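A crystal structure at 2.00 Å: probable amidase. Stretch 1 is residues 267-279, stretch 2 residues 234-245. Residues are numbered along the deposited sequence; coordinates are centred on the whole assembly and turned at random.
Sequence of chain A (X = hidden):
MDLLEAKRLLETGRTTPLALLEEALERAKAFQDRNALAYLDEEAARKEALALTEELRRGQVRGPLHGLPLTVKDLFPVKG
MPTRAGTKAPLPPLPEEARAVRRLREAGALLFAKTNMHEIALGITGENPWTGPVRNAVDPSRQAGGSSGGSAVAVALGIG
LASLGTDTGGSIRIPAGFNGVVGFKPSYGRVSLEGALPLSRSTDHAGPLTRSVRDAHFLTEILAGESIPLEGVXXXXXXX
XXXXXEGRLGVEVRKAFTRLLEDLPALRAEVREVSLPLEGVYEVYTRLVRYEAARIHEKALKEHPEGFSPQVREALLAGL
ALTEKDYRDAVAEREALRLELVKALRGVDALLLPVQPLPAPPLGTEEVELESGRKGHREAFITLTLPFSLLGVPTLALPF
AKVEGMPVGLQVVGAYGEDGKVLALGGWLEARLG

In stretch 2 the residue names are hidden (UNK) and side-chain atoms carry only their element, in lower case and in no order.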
# COMPACT_ATOMS: atom_id res chain seq x y z
N LEU A 267 5.04 14.89 -30.26
CA LEU A 267 5.83 13.66 -30.19
C LEU A 267 4.92 12.43 -30.21
O LEU A 267 5.37 11.31 -29.98
CB LEU A 267 6.70 13.65 -28.93
CG LEU A 267 7.85 14.66 -28.93
CD1 LEU A 267 8.50 14.71 -27.55
CD2 LEU A 267 8.88 14.27 -29.98
N ARG A 268 3.64 12.66 -30.49
CA ARG A 268 2.66 11.58 -30.57
C ARG A 268 2.38 10.95 -29.20
O ARG A 268 2.30 9.73 -29.07
CB ARG A 268 3.14 10.52 -31.56
CG ARG A 268 3.43 11.06 -32.96
CD ARG A 268 2.16 11.47 -33.68
NE ARG A 268 2.43 11.92 -35.05
CZ ARG A 268 2.94 13.11 -35.37
NH1 ARG A 268 3.23 13.99 -34.42
NH2 ARG A 268 3.16 13.42 -36.64
N ALA A 269 2.26 11.80 -28.19
CA ALA A 269 1.95 11.37 -26.83
C ALA A 269 0.78 12.23 -26.36
O ALA A 269 0.48 13.25 -26.99
CB ALA A 269 3.16 11.58 -25.91
N GLU A 270 0.13 11.84 -25.28
CA GLU A 270 -0.99 12.62 -24.75
C GLU A 270 -0.68 13.05 -23.32
O GLU A 270 -0.03 12.32 -22.57
CB GLU A 270 -2.28 11.80 -24.76
CG GLU A 270 -3.53 12.68 -24.71
CD GLU A 270 -4.76 11.92 -24.24
OE1 GLU A 270 -4.97 10.77 -24.68
OE2 GLU A 270 -5.54 12.49 -23.44
N VAL A 271 -1.16 14.23 -22.95
CA VAL A 271 -0.94 14.77 -21.62
C VAL A 271 -2.28 15.06 -20.95
O VAL A 271 -3.08 15.85 -21.48
CB VAL A 271 -0.13 16.07 -21.67
CG1 VAL A 271 0.09 16.61 -20.27
CG2 VAL A 271 1.20 15.83 -22.37
N ARG A 272 -2.53 14.44 -19.80
CA ARG A 272 -3.77 14.66 -19.08
C ARG A 272 -3.50 15.13 -17.66
O ARG A 272 -2.63 14.58 -16.98
CB ARG A 272 -4.61 13.38 -19.02
CG ARG A 272 -5.02 12.81 -20.38
CD ARG A 272 -5.84 11.53 -20.20
NE ARG A 272 -6.10 10.86 -21.48
CZ ARG A 272 -6.74 9.70 -21.61
NH1 ARG A 272 -7.19 9.06 -20.54
NH2 ARG A 272 -6.92 9.18 -22.82
N GLU A 273 -4.23 16.14 -17.22
CA GLU A 273 -4.08 16.62 -15.86
C GLU A 273 -4.73 15.59 -14.96
O GLU A 273 -5.77 15.03 -15.31
CB GLU A 273 -4.78 17.96 -15.65
CG GLU A 273 -4.52 18.52 -14.25
CD GLU A 273 -5.38 19.72 -13.91
OE1 GLU A 273 -5.86 20.41 -14.84
OE2 GLU A 273 -5.56 19.97 -12.70
N VAL A 274 -4.13 15.33 -13.80
CA VAL A 274 -4.69 14.39 -12.83
C VAL A 274 -4.62 15.07 -11.47
O VAL A 274 -3.85 16.02 -11.29
CB VAL A 274 -3.89 13.05 -12.74
CG1 VAL A 274 -3.92 12.32 -14.08
CG2 VAL A 274 -2.46 13.32 -12.31
N SER A 275 -5.42 14.60 -10.52
CA SER A 275 -5.43 15.17 -9.18
C SER A 275 -4.69 14.27 -8.20
O SER A 275 -4.95 13.07 -8.14
CB SER A 275 -6.87 15.38 -8.70
OG SER A 275 -6.88 15.83 -7.34
N LEU A 276 -3.77 14.84 -7.45
CA LEU A 276 -2.97 14.14 -6.45
C LEU A 276 -2.68 15.03 -5.25
O LEU A 276 -1.55 15.45 -5.05
CB LEU A 276 -1.85 13.35 -7.14
CG LEU A 276 -0.89 12.60 -6.21
CD1 LEU A 276 -1.11 11.10 -6.34
CD2 LEU A 276 0.55 12.96 -6.55
N PRO A 277 -3.73 15.40 -4.49
CA PRO A 277 -3.62 16.28 -3.33
C PRO A 277 -2.51 15.90 -2.36
O PRO A 277 -1.60 16.69 -2.10
CB PRO A 277 -5.00 16.17 -2.68
CG PRO A 277 -5.90 15.89 -3.85
CD PRO A 277 -5.10 14.87 -4.62
N LEU A 278 -2.60 14.70 -1.81
CA LEU A 278 -1.61 14.20 -0.86
C LEU A 278 -1.35 15.23 0.24
O LEU A 278 -0.21 15.47 0.61
CB LEU A 278 -0.30 13.89 -1.59
CG LEU A 278 -0.39 12.81 -2.69
CD1 LEU A 278 0.98 12.60 -3.33
CD2 LEU A 278 -0.89 11.51 -2.07
N GLU A 279 -2.42 15.83 0.75
CA GLU A 279 -2.25 16.83 1.80
C GLU A 279 -1.63 16.20 3.04
O GLU A 279 -2.03 15.13 3.48
CB GLU A 279 -3.59 17.47 2.15
CG GLU A 279 -4.29 18.07 0.94
CD GLU A 279 -5.44 18.97 1.32
OE1 GLU A 279 -6.34 18.52 2.07
OE2 GLU A 279 -5.46 20.13 0.86
N UNK A 234 3.56 3.07 -27.55
CA UNK A 234 2.79 3.68 -28.63
C UNK A 234 1.71 4.58 -28.06
O UNK A 234 0.88 4.14 -27.26
n UNK A 234 0.07 2.19 -32.47
c UNK A 234 0.28 2.04 -31.16
c UNK A 234 2.12 2.60 -29.49
c UNK A 234 1.07 3.14 -30.46
o UNK A 234 -0.16 1.07 -30.53
N UNK A 235 1.73 5.85 -28.44
CA UNK A 235 0.73 6.80 -27.96
C UNK A 235 0.64 6.79 -26.44
O UNK A 235 -0.44 6.61 -25.86
o UNK A 235 -1.32 5.90 -30.81
c UNK A 235 -0.65 6.64 -30.08
n UNK A 235 0.09 7.63 -30.56
c UNK A 235 -0.63 6.46 -28.57
N UNK A 236 1.77 7.00 -25.75
CA UNK A 236 1.77 7.01 -24.29
C UNK A 236 0.88 8.13 -23.75
O UNK A 236 0.79 9.21 -24.35
c UNK A 236 3.24 7.22 -23.95
c UNK A 236 3.73 8.06 -25.09
c UNK A 236 3.09 7.37 -26.28
N UNK A 237 0.21 7.87 -22.64
CA UNK A 237 -0.65 8.86 -22.00
C UNK A 237 -0.02 9.17 -20.66
O UNK A 237 0.10 8.30 -19.80
c UNK A 237 -2.08 8.30 -21.77
c UNK A 237 -2.94 9.36 -21.09
c UNK A 237 -2.70 7.89 -23.11
N UNK A 238 0.40 10.42 -20.48
CA UNK A 238 1.04 10.84 -19.25
C UNK A 238 0.13 11.72 -18.40
O UNK A 238 -0.51 12.64 -18.92
c UNK A 238 5.06 9.03 -20.17
c UNK A 238 3.37 10.77 -20.25
c UNK A 238 3.67 10.97 -21.60
c UNK A 238 4.07 9.79 -19.55
c UNK A 238 5.35 9.24 -21.52
c UNK A 238 2.32 11.61 -19.57
c UNK A 238 4.65 10.22 -22.23
N UNK A 239 0.07 11.42 -17.11
CA UNK A 239 -0.75 12.21 -16.21
C UNK A 239 0.13 13.21 -15.48
O UNK A 239 1.24 12.87 -15.05
N UNK A 240 -0.36 14.43 -15.34
CA UNK A 240 0.40 15.48 -14.66
C UNK A 240 -0.42 15.99 -13.48
O UNK A 240 -1.51 16.53 -13.66
c UNK A 240 0.70 16.65 -15.64
c UNK A 240 1.43 17.77 -14.92
c UNK A 240 1.54 16.13 -16.81
N UNK A 241 0.10 15.81 -12.25
CA UNK A 241 -0.57 16.24 -11.02
C UNK A 241 -0.35 17.71 -10.73
O UNK A 241 0.38 18.07 -9.80
c UNK A 241 1.30 15.01 -11.94
c UNK A 241 1.45 15.19 -10.45
c UNK A 241 0.04 15.32 -9.97
N UNK A 242 -0.99 18.56 -11.53
CA UNK A 242 -0.85 20.01 -11.38
C UNK A 242 -1.18 20.54 -9.99
O UNK A 242 -0.46 21.40 -9.48
c UNK A 242 -1.25 20.45 -13.89
c UNK A 242 -1.71 20.71 -12.44
c UNK A 242 0.19 20.89 -14.06
c UNK A 242 -2.15 21.20 -14.86
N UNK A 243 -2.24 20.04 -9.36
CA UNK A 243 -2.59 20.52 -8.03
C UNK A 243 -1.48 20.23 -7.03
O UNK A 243 -1.13 21.07 -6.20
o UNK A 243 -3.13 17.74 -7.99
c UNK A 243 -4.05 18.44 -7.52
c UNK A 243 -3.97 19.97 -7.56
o UNK A 243 -5.07 17.93 -7.00
N UNK A 244 -0.88 19.04 -7.13
CA UNK A 244 0.22 18.66 -6.25
C UNK A 244 1.44 19.56 -6.48
O UNK A 244 2.15 19.93 -5.54
c UNK A 244 2.76 16.12 -3.56
c UNK A 244 4.00 15.94 -4.16
c UNK A 244 3.04 16.56 -6.28
c UNK A 244 1.79 16.75 -5.69
c UNK A 244 0.62 17.21 -6.51
c UNK A 244 4.15 16.16 -5.52
c UNK A 244 1.66 16.52 -4.33
N UNK A 245 1.68 19.91 -7.74
CA UNK A 245 2.84 20.74 -8.11
C UNK A 245 2.65 22.24 -7.89
O UNK A 245 3.62 23.00 -7.85
c UNK A 245 5.04 18.84 -9.24
c UNK A 245 3.71 19.10 -9.93
c UNK A 245 3.21 20.50 -9.57
c UNK A 245 3.86 18.99 -11.44
O HOH W 1 3.35 7.41 -30.12
O HOH W 2 -4.37 18.62 -10.68

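Position 234 carries three side-chain carbons in a row, the third bearing one oxygen and one nitrogen, and points away from stretch 1; the chain length and terminal amide identify Gln234. At 235 two carbons end in one oxygen and one nitrogen, which makes it Asn235. Its ND2 gives a weak hydrogen bond to Arg268 O (3.4 Å), and water 1 links its backbone N to the same carbonyl.

Position 236 has three carbons closing a ring onto its own nitrogen, one of them 3.7 Å from Ala269 CB, and is Pro236. Having no amide proton, it joins the ladder through its carbonyl: Glu270 N donates to Pro236 O (2.9 Å). At 237 one carbon carries two others, the fork of Val237. Its CG1 lies over one face of the Arg272 guanidinium, 3.5 Å from Arg272 NE, while that NE is held by Glu270 OE2 (2.6 Å) in a salt bridge within stretch 1.

Position 238 shows one carbon and a six-carbon ring without oxygen, hence Phe238; Ala269 CB sits at the ring edge, 4.2 Å from CE2. No side-chain atom exists at 239, so it is Gly239. An ideal CB here would clash with Val274 CG1 at 2.9 Å, and the bare CA instead approaches Arg272 O to 3.1 Å. At 240 the three-carbon fork returns as Val240, whose CG2 meets Val271 CG1 at 3.8 Å.

Position 241 again closes three carbons onto the backbone nitrogen. This is Pro241, at the N-cap position of the following helix, its CB 3.9 Å from Leu276 CB. Four carbons forked at the second mark 242 as Leu242, with CD1 3.6 Å from Glu273 CG. At 243 two carbons end in two oxygens, and both oxygens accept hydrogen bonds from stretch 1, as a carboxylate can: Asp243 takes Leu276 N on OD1 (3.0 Å) and Ser275 OG on OD2 (2.8 Å). Position 244 has one carbon and a plain six-carbon ring, so it is Phe244; Leu276 CD2 covers one ring face, 4.1 Å from CG. The four forked carbons of 245 fit Leu245, which does not touch stretch 1.

The contact begins as a parallel pair of strands. Phe238 and Val240 each donate and accept, through Phe238 N to Glu270 O (2.9 Å), Arg272 N to Phe238 O (2.8 Å), Val240 N to Arg272 O (2.8 Å) and Val274 N to Val240 O (2.9 Å). Beyond the strands, the Asp243 carboxylate continues the polar pairing, while Phe244 packs against Leu276 and Leu278.

Stretch 2, residues 234-245: QNPVFGVPLDFL
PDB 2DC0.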